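Local structure of UDP-N-acetylglucosamine--peptide N-acetylglucosaminyltransferase stabilizing protein GtfB (Streptococcus gordonii, 5E9T) at residues R80-H92 / V102-L114. The protein stabilises the glycosyltransferase GtfA and, in complex with it, helps attach the first sugar, GlcNAc, to the adhesin GspB. Sequence-based numbering, arbitrary orientation.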
ATOM      1  N   ARG B  80       6.131  12.596 -12.740  1.00 18.84           N
ATOM      2  CA  ARG B  80       5.608  11.629 -11.788  1.00 23.92           C
ATOM      3  C   ARG B  80       5.993  12.037 -10.373  1.00 23.81           C
ATOM      4  O   ARG B  80       7.039  12.653 -10.153  1.00 31.21           O
ATOM      5  CB  ARG B  80       6.141  10.225 -12.104  1.00 34.10           C
ATOM      6  CG  ARG B  80       5.679   9.113 -11.176  1.00 46.31           C
ATOM      7  CD  ARG B  80       6.779   8.069 -11.043  1.00 55.47           C
ATOM      8  NE  ARG B  80       6.265   6.723 -10.803  1.00 55.70           N
ATOM      9  CZ  ARG B  80       5.801   5.927 -11.761  1.00 56.29           C
ATOM     10  NH1 ARG B  80       5.780   6.349 -13.018  1.00 60.80           N
ATOM     11  NH2 ARG B  80       5.356   4.715 -11.462  1.00 52.07           N
ATOM     12  N   VAL B  81       5.132  11.694  -9.416  1.00 17.89           N
ATOM     13  CA  VAL B  81       5.453  11.752  -7.994  1.00 16.69           C
ATOM     14  C   VAL B  81       5.417  10.331  -7.452  1.00 20.85           C
ATOM     15  O   VAL B  81       4.486   9.575  -7.750  1.00 18.57           O
ATOM     16  CB  VAL B  81       4.480  12.655  -7.213  1.00 11.41           C
ATOM     17  CG1 VAL B  81       4.880  12.714  -5.749  1.00 10.34           C
ATOM     18  CG2 VAL B  81       4.465  14.040  -7.801  1.00 13.39           C
ATOM     19  N   SER B  82       6.424   9.970  -6.657  1.00 21.98           N
ATOM     20  CA  SER B  82       6.542   8.623  -6.120  1.00 23.17           C
ATOM     21  C   SER B  82       6.812   8.655  -4.623  1.00 27.87           C
ATOM     22  O   SER B  82       7.472   9.561  -4.107  1.00 31.07           O
ATOM     23  CB  SER B  82       7.658   7.837  -6.814  1.00 29.98           C
ATOM     24  OG  SER B  82       7.219   7.315  -8.053  1.00 35.84           O
ATOM     25  N   ASP B  83       6.282   7.646  -3.933  1.00 28.83           N
ATOM     26  CA  ASP B  83       6.625   7.338  -2.547  1.00 28.21           C
ATOM     27  C   ASP B  83       7.222   5.938  -2.556  1.00 28.29           C
ATOM     28  O   ASP B  83       6.521   4.968  -2.866  1.00 31.34           O
ATOM     29  CB  ASP B  83       5.399   7.417  -1.633  1.00 35.72           C
ATOM     30  CG  ASP B  83       5.754   7.307  -0.151  1.00 40.72           C
ATOM     31  OD1 ASP B  83       6.920   6.997   0.169  1.00 44.29           O
ATOM     32  OD2 ASP B  83       4.859   7.519   0.699  1.00 40.91           O
HETATM   33  N   MSE B  84       8.510   5.839  -2.240  1.00 28.70           N
HETATM   34  CA  MSE B  84       9.238   4.570  -2.270  1.00 33.96           C
HETATM   35  C   MSE B  84       9.026   3.827  -3.584  1.00 37.01           C
HETATM   36  O   MSE B  84       8.784   2.621  -3.596  1.00 43.97           O
HETATM   37  CB  MSE B  84       8.824   3.687  -1.093  1.00 48.34           C
HETATM   38  CG  MSE B  84       9.069   4.332   0.257  1.00 68.80           C
HETATM   39 SE   MSE B  84      10.957   4.682   0.562  1.00 72.16          SE
HETATM   40  CE  MSE B  84      11.524   2.861   0.917  1.00 91.70           C
ATOM     41  N   GLY B  85       9.110   4.565  -4.690  1.00 40.14           N
ATOM     42  CA  GLY B  85       8.964   3.993  -6.009  1.00 41.32           C
ATOM     43  C   GLY B  85       7.543   3.735  -6.457  1.00 39.41           C
ATOM     44  O   GLY B  85       7.333   3.416  -7.636  1.00 45.07           O
ATOM     45  N   GLU B  86       6.558   3.858  -5.572  1.00 34.10           N
ATOM     46  CA  GLU B  86       5.170   3.598  -5.926  1.00 38.03           C
ATOM     47  C   GLU B  86       4.522   4.863  -6.473  1.00 33.49           C
ATOM     48  O   GLU B  86       4.648   5.942  -5.882  1.00 28.11           O
ATOM     49  CB  GLU B  86       4.394   3.075  -4.717  1.00 40.01           C
ATOM     50  CG  GLU B  86       4.495   1.569  -4.539  1.00 42.11           C
ATOM     51  CD  GLU B  86       3.968   1.100  -3.198  1.00 52.07           C
ATOM     52  OE1 GLU B  86       4.722   0.424  -2.467  1.00 60.64           O
ATOM     53  OE2 GLU B  86       2.802   1.408  -2.872  1.00 54.94           O
ATOM     54  N   GLU B  87       3.829   4.723  -7.602  1.00 29.59           N
ATOM     55  CA  GLU B  87       3.270   5.879  -8.290  1.00 28.91           C
ATOM     56  C   GLU B  87       2.186   6.536  -7.447  1.00 28.29           C
ATOM     57  O   GLU B  87       1.291   5.868  -6.920  1.00 30.45           O
ATOM     58  CB  GLU B  87       2.702   5.478  -9.651  1.00 30.15           C
ATOM     59  CG  GLU B  87       2.242   6.662 -10.487  1.00 35.75           C
ATOM     60  CD  GLU B  87       1.664   6.243 -11.823  1.00 40.71           C
ATOM     61  OE1 GLU B  87       1.169   5.101 -11.920  1.00 40.28           O
ATOM     62  OE2 GLU B  87       1.708   7.054 -12.776  1.00 43.80           O
ATOM     63  N   ARG B  88       2.269   7.856  -7.336  1.00 24.88           N
ATOM     64  CA  ARG B  88       1.331   8.641  -6.546  1.00 28.29           C
ATOM     65  C   ARG B  88       0.615   9.678  -7.398  1.00 30.68           C
ATOM     66  O   ARG B  88      -0.619   9.722  -7.393  1.00 30.99           O
ATOM     67  CB  ARG B  88       2.050   9.274  -5.350  1.00 23.09           C
ATOM     68  CG  ARG B  88       2.385   8.248  -4.273  1.00 28.72           C
ATOM     69  CD  ARG B  88       1.178   7.376  -3.943  1.00 33.65           C
ATOM     70  NE  ARG B  88       1.395   6.559  -2.751  1.00 39.58           N
ATOM     71  CZ  ARG B  88       1.507   5.235  -2.752  1.00 40.14           C
ATOM     72  NH1 ARG B  88       1.416   4.554  -3.888  1.00 35.92           N
ATOM     73  NH2 ARG B  88       1.704   4.590  -1.613  1.00 49.16           N
ATOM     74  N   ALA B  89       1.342  10.561  -8.075  1.00 28.85           N
ATOM     75  CA  ALA B  89       0.718  11.559  -8.927  1.00 29.81           C
ATOM     76  C   ALA B  89       1.287  11.507 -10.340  1.00 30.65           C
ATOM     77  O   ALA B  89       2.379  10.984 -10.578  1.00 40.12           O
ATOM     78  CB  ALA B  89       0.892  12.966  -8.350  1.00 38.65           C
ATOM     79  N   ARG B  90       0.518  12.053 -11.277  1.00 25.10           N
ATOM     80  CA  ARG B  90       0.996  12.387 -12.612  1.00 21.22           C
ATOM     81  C   ARG B  90       1.022  13.902 -12.748  1.00 24.15           C
ATOM     82  O   ARG B  90       0.017  14.567 -12.476  1.00 28.02           O
ATOM     83  CB  ARG B  90       0.103  11.789 -13.700  1.00 16.28           C
ATOM     84  CG  ARG B  90      -0.274  10.347 -13.474  1.00 22.64           C
ATOM     85  CD  ARG B  90      -0.728   9.692 -14.764  1.00 31.54           C
ATOM     86  NE  ARG B  90      -1.053   8.286 -14.551  1.00 39.54           N
ATOM     87  CZ  ARG B  90      -2.207   7.861 -14.050  1.00 45.81           C
ATOM     88  NH1 ARG B  90      -3.147   8.735 -13.718  1.00 42.08           N
ATOM     89  NH2 ARG B  90      -2.423   6.564 -13.883  1.00 50.73           N
ATOM     90  N   ILE B  91       2.163  14.445 -13.160  1.00 21.29           N
ATOM     91  CA  ILE B  91       2.298  15.875 -13.416  1.00 19.21           C
ATOM     92  C   ILE B  91       2.178  16.096 -14.916  1.00 22.80           C
ATOM     93  O   ILE B  91       2.972  15.558 -15.697  1.00 25.52           O
ATOM     94  CB  ILE B  91       3.629  16.427 -12.884  1.00 13.23           C
ATOM     95  CG1 ILE B  91       3.650  16.386 -11.362  1.00 16.81           C
ATOM     96  CG2 ILE B  91       3.849  17.840 -13.391  1.00 13.83           C
ATOM     97  CD1 ILE B  91       4.914  15.806 -10.809  1.00 23.24           C
ATOM     98  N   HIS B  92       1.191  16.890 -15.317  1.00 22.44           N
ATOM     99  CA  HIS B  92       0.901  17.132 -16.721  1.00 19.99           C
ATOM    100  C   HIS B  92       1.449  18.483 -17.148  1.00 24.42           C
ATOM    101  O   HIS B  92       1.358  19.469 -16.410  1.00 25.52           O
ATOM    102  CB  HIS B  92      -0.601  17.061 -16.984  1.00 19.74           C
ATOM    103  CG  HIS B  92      -1.166  15.689 -16.817  1.00 26.05           C
ATOM    104  ND1 HIS B  92      -0.880  14.659 -17.687  1.00 31.07           N
ATOM    105  CD2 HIS B  92      -1.990  15.171 -15.876  1.00 34.50           C
ATOM    106  CE1 HIS B  92      -1.509  13.566 -17.293  1.00 34.93           C
ATOM    107  NE2 HIS B  92      -2.189  13.849 -16.196  1.00 39.92           N
ATOM    108  N   VAL B 102       4.251  23.218 -15.237  1.00 34.15           N
ATOM    109  CA  VAL B 102       3.196  22.472 -14.560  1.00 34.13           C
ATOM    110  C   VAL B 102       1.844  23.083 -14.896  1.00 32.43           C
ATOM    111  O   VAL B 102       1.580  24.252 -14.598  1.00 35.32           O
ATOM    112  CB  VAL B 102       3.418  22.438 -13.042  1.00 36.73           C
ATOM    113  CG1 VAL B 102       2.325  21.618 -12.381  1.00 37.04           C
ATOM    114  CG2 VAL B 102       4.790  21.866 -12.720  1.00 38.00           C
ATOM    115  N   LYS B 103       0.981  22.276 -15.508  1.00 32.36           N
ATOM    116  CA  LYS B 103      -0.410  22.619 -15.770  1.00 32.66           C
ATOM    117  C   LYS B 103      -1.323  22.000 -14.717  1.00 29.61           C
ATOM    118  O   LYS B 103      -2.036  22.711 -14.004  1.00 29.20           O
ATOM    119  CB  LYS B 103      -0.794  22.147 -17.178  1.00 34.36           C
ATOM    120  CG  LYS B 103      -2.283  22.026 -17.460  1.00 36.58           C
ATOM    121  CD  LYS B 103      -2.498  21.368 -18.818  1.00 34.73           C
ATOM    122  CE  LYS B 103      -3.942  20.958 -19.041  1.00 37.33           C
ATOM    123  NZ  LYS B 103      -4.035  19.926 -20.116  1.00 47.27           N
ATOM    124  N   GLN B 104      -1.314  20.672 -14.619  1.00 29.27           N
ATOM    125  CA  GLN B 104      -2.222  19.937 -13.754  1.00 34.72           C
ATOM    126  C   GLN B 104      -1.491  18.726 -13.186  1.00 36.19           C
ATOM    127  O   GLN B 104      -0.818  18.009 -13.931  1.00 35.09           O
ATOM    128  CB  GLN B 104      -3.454  19.523 -14.561  1.00 36.72           C
ATOM    129  CG  GLN B 104      -4.378  18.509 -13.940  1.00 40.99           C
ATOM    130  CD  GLN B 104      -5.401  18.018 -14.949  1.00 44.66           C
ATOM    131  OE1 GLN B 104      -5.573  18.620 -16.011  1.00 47.30           O
ATOM    132  NE2 GLN B 104      -6.079  16.923 -14.629  1.00 43.91           N
ATOM    133  N   VAL B 105      -1.624  18.494 -11.881  1.00 37.98           N
ATOM    134  CA  VAL B 105      -1.037  17.326 -11.231  1.00 36.47           C
ATOM    135  C   VAL B 105      -2.162  16.427 -10.731  1.00 28.58           C
ATOM    136  O   VAL B 105      -3.056  16.880 -10.006  1.00 25.33           O
ATOM    137  CB  VAL B 105      -0.077  17.723 -10.093  1.00 45.42           C
ATOM    138  CG1 VAL B 105      -0.746  18.651  -9.094  1.00 59.76           C
ATOM    139  CG2 VAL B 105       0.457  16.485  -9.397  1.00 42.77           C
ATOM    140  N   ASP B 106      -2.117  15.152 -11.125  1.00 29.87           N
ATOM    141  CA  ASP B 106      -3.200  14.196 -10.907  1.00 33.07           C
ATOM    142  C   ASP B 106      -2.798  13.216  -9.812  1.00 32.55           C
ATOM    143  O   ASP B 106      -1.982  12.323 -10.051  1.00 36.97           O
ATOM    144  CB  ASP B 106      -3.503  13.443 -12.200  1.00 37.50           C
ATOM    145  CG  ASP B 106      -4.528  14.142 -13.060  1.00 46.27           C
ATOM    146  OD1 ASP B 106      -4.951  15.256 -12.692  1.00 52.32           O
ATOM    147  OD2 ASP B 106      -4.898  13.578 -14.113  1.00 46.82           O
ATOM    148  N   TRP B 107      -3.409  13.339  -8.637  1.00 25.79           N
ATOM    149  CA  TRP B 107      -3.082  12.468  -7.514  1.00 14.99           C
ATOM    150  C   TRP B 107      -3.867  11.164  -7.588  1.00 18.60           C
ATOM    151  O   TRP B 107      -5.036  11.145  -7.985  1.00 27.86           O
ATOM    152  CB  TRP B 107      -3.355  13.176  -6.188  1.00 10.38           C
ATOM    153  CG  TRP B 107      -2.401  14.291  -5.928  1.00 18.43           C
ATOM    154  CD1 TRP B 107      -2.621  15.619  -6.136  1.00 19.78           C
ATOM    155  CD2 TRP B 107      -1.061  14.180  -5.430  1.00 21.75           C
ATOM    156  NE1 TRP B 107      -1.506  16.344  -5.792  1.00 19.16           N
ATOM    157  CE2 TRP B 107      -0.534  15.483  -5.354  1.00 17.31           C
ATOM    158  CE3 TRP B 107      -0.258  13.104  -5.037  1.00 22.59           C
ATOM    159  CZ2 TRP B 107       0.759  15.741  -4.903  1.00 14.61           C
ATOM    160  CZ3 TRP B 107       1.025  13.364  -4.590  1.00 19.67           C
ATOM    161  CH2 TRP B 107       1.520  14.670  -4.526  1.00 16.58           C
ATOM    162  N   LEU B 108      -3.220  10.073  -7.192  1.00 22.36           N
ATOM    163  CA  LEU B 108      -3.801   8.742  -7.264  1.00 27.38           C
ATOM    164  C   LEU B 108      -3.878   8.129  -5.872  1.00 24.78           C
ATOM    165  O   LEU B 108      -3.212   8.580  -4.937  1.00 17.82           O
ATOM    166  CB  LEU B 108      -2.981   7.817  -8.178  1.00 23.40           C
ATOM    167  CG  LEU B 108      -2.518   8.394  -9.517  1.00 25.47           C
ATOM    168  CD1 LEU B 108      -1.671   7.384 -10.278  1.00 24.48           C
ATOM    169  CD2 LEU B 108      -3.702   8.843 -10.349  1.00 29.14           C
ATOM    170  N   ASP B 109      -4.714   7.099  -5.740  1.00 27.45           N
ATOM    171  CA  ASP B 109      -4.679   6.262  -4.553  1.00 31.25           C
ATOM    172  C   ASP B 109      -3.747   5.074  -4.798  1.00 32.45           C
ATOM    173  O   ASP B 109      -3.160   4.924  -5.873  1.00 29.76           O
ATOM    174  CB  ASP B 109      -6.090   5.819  -4.146  1.00 28.75           C
ATOM    175  CG  ASP B 109      -6.806   5.013  -5.224  1.00 32.73           C
ATOM    176  OD1 ASP B 109      -6.145   4.352  -6.052  1.00 32.41           O
ATOM    177  OD2 ASP B 109      -8.056   5.033  -5.228  1.00 39.79           O
ATOM    178  N   LYS B 110      -3.617   4.209  -3.792  1.00 34.01           N
ATOM    179  CA  LYS B 110      -2.626   3.142  -3.864  1.00 29.98           C
ATOM    180  C   LYS B 110      -2.992   2.073  -4.881  1.00 35.32           C
ATOM    181  O   LYS B 110      -2.122   1.286  -5.271  1.00 44.58           O
ATOM    182  CB  LYS B 110      -2.428   2.521  -2.482  1.00 30.30           C
ATOM    183  CG  LYS B 110      -1.874   3.500  -1.461  1.00 29.77           C
ATOM    184  CD  LYS B 110      -1.587   2.822  -0.134  1.00 38.74           C
ATOM    185  CE  LYS B 110      -1.009   3.810   0.867  1.00 52.61           C
ATOM    186  NZ  LYS B 110       0.273   3.335   1.465  1.00 59.56           N
ATOM    187  N   LYS B 111      -4.246   2.025  -5.323  1.00 30.75           N
ATOM    188  CA  LYS B 111      -4.623   1.157  -6.429  1.00 38.42           C
ATOM    189  C   LYS B 111      -4.497   1.846  -7.778  1.00 40.49           C
ATOM    190  O   LYS B 111      -4.818   1.234  -8.802  1.00 48.87           O
ATOM    191  CB  LYS B 111      -6.050   0.629  -6.243  1.00 51.21           C
ATOM    192  CG  LYS B 111      -6.241  -0.209  -4.988  1.00 65.07           C
ATOM    193  CD  LYS B 111      -7.703  -0.547  -4.770  1.00 84.66           C
ATOM    194  CE  LYS B 111      -7.918  -1.210  -3.424  1.00 87.73           C
ATOM    195  NZ  LYS B 111      -6.967  -0.709  -2.404  1.00101.28           N
ATOM    196  N   GLY B 112      -4.043   3.099  -7.803  1.00 34.23           N
ATOM    197  CA  GLY B 112      -3.709   3.771  -9.039  1.00 32.83           C
ATOM    198  C   GLY B 112      -4.826   4.544  -9.702  1.00 37.35           C
ATOM    199  O   GLY B 112      -4.600   5.114 -10.778  1.00 38.01           O
ATOM    200  N   GLN B 113      -6.019   4.589  -9.110  1.00 38.57           N
ATOM    201  CA  GLN B 113      -7.122   5.332  -9.705  1.00 36.38           C
ATOM    202  C   GLN B 113      -6.980   6.826  -9.445  1.00 34.10           C
ATOM    203  O   GLN B 113      -6.392   7.257  -8.449  1.00 32.26           O
ATOM    204  CB  GLN B 113      -8.467   4.862  -9.156  1.00 40.44           C
ATOM    205  CG  GLN B 113      -8.566   3.387  -8.871  1.00 56.79           C
ATOM    206  CD  GLN B 113      -9.753   3.070  -7.985  1.00 74.17           C
ATOM    207  OE1 GLN B 113     -10.788   3.739  -8.056  1.00 81.66           O
ATOM    208  NE2 GLN B 113      -9.609   2.059  -7.136  1.00 72.95           N
ATOM    209  N   LEU B 114      -7.552   7.617 -10.347  1.00 31.36           N
ATOM    210  CA  LEU B 114      -7.515   9.066 -10.228  1.00 27.49           C
ATOM    211  C   LEU B 114      -8.472   9.537  -9.140  1.00 22.74           C
ATOM    212  O   LEU B 114      -9.602   9.052  -9.033  1.00 23.68           O
ATOM    213  CB  LEU B 114      -7.872   9.712 -11.565  1.00 20.27           C
ATOM    214  CG  LEU B 114      -7.944  11.237 -11.607  1.00 18.53           C
ATOM    215  CD1 LEU B 114      -6.577  11.855 -11.370  1.00 21.75           C
ATOM    216  CD2 LEU B 114      -8.515  11.683 -12.938  1.00 14.68           C
TER
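Arg90 and Asp106 are paired through both backbone groups: Arg90 N donates to Asp106 O at 2.8 Å, and Asp106 N returns a nearly straight bond to Arg90 O. His92 N is bonded to Gln104 O, and Leu108 N to Arg88 O. At His92 the pattern changes, because its O receives Lys103 N at 3.0 Å and, weakly, Gln104 N; two residues facing one define a classic beta bulge. The Asp106 carboxylate divides its oxygens. OD1 takes Gln104 NE2 on its syn side and also bonds Ser117 of the next strand, whereas OD2 has a weak bond from His92 NE2 (3.4 Å), with ring and carboxylate planes 79° apart.

The axes of 86-92 and 102-108 run at 164°, close to antiparallel; they belong to the hairpin of strands 86-94 and 101-108, which lies within the long meandering sheet of GtfB. On the sheet face bearing Ala89, Ile91, Val105 and Trp107, Ala89 CB sits over the indole as a CH-pi contact, 3.7 Å from the six-membered ring centroid and 20° off its normal. Val105 CG2, anti to the backbone N, reaches the same indole face and also meets Ala89 CB and Ile91 CG1. Trp107 NE1 is bound by Glu118, and Arg188 of a neighbouring GtfA subunit makes a cation-pi contact with the indole. On the opposite face, with Arg90 and Asp106, Leu108 CD1 lies over one face of the Arg90 guanidinium, 3.8 Å from CZ. Nearer the turns, Lys110 CG covers a face of the Arg88 guanidinium, which also has a cation-pi partner in Tyr195 of that GtfA subunit.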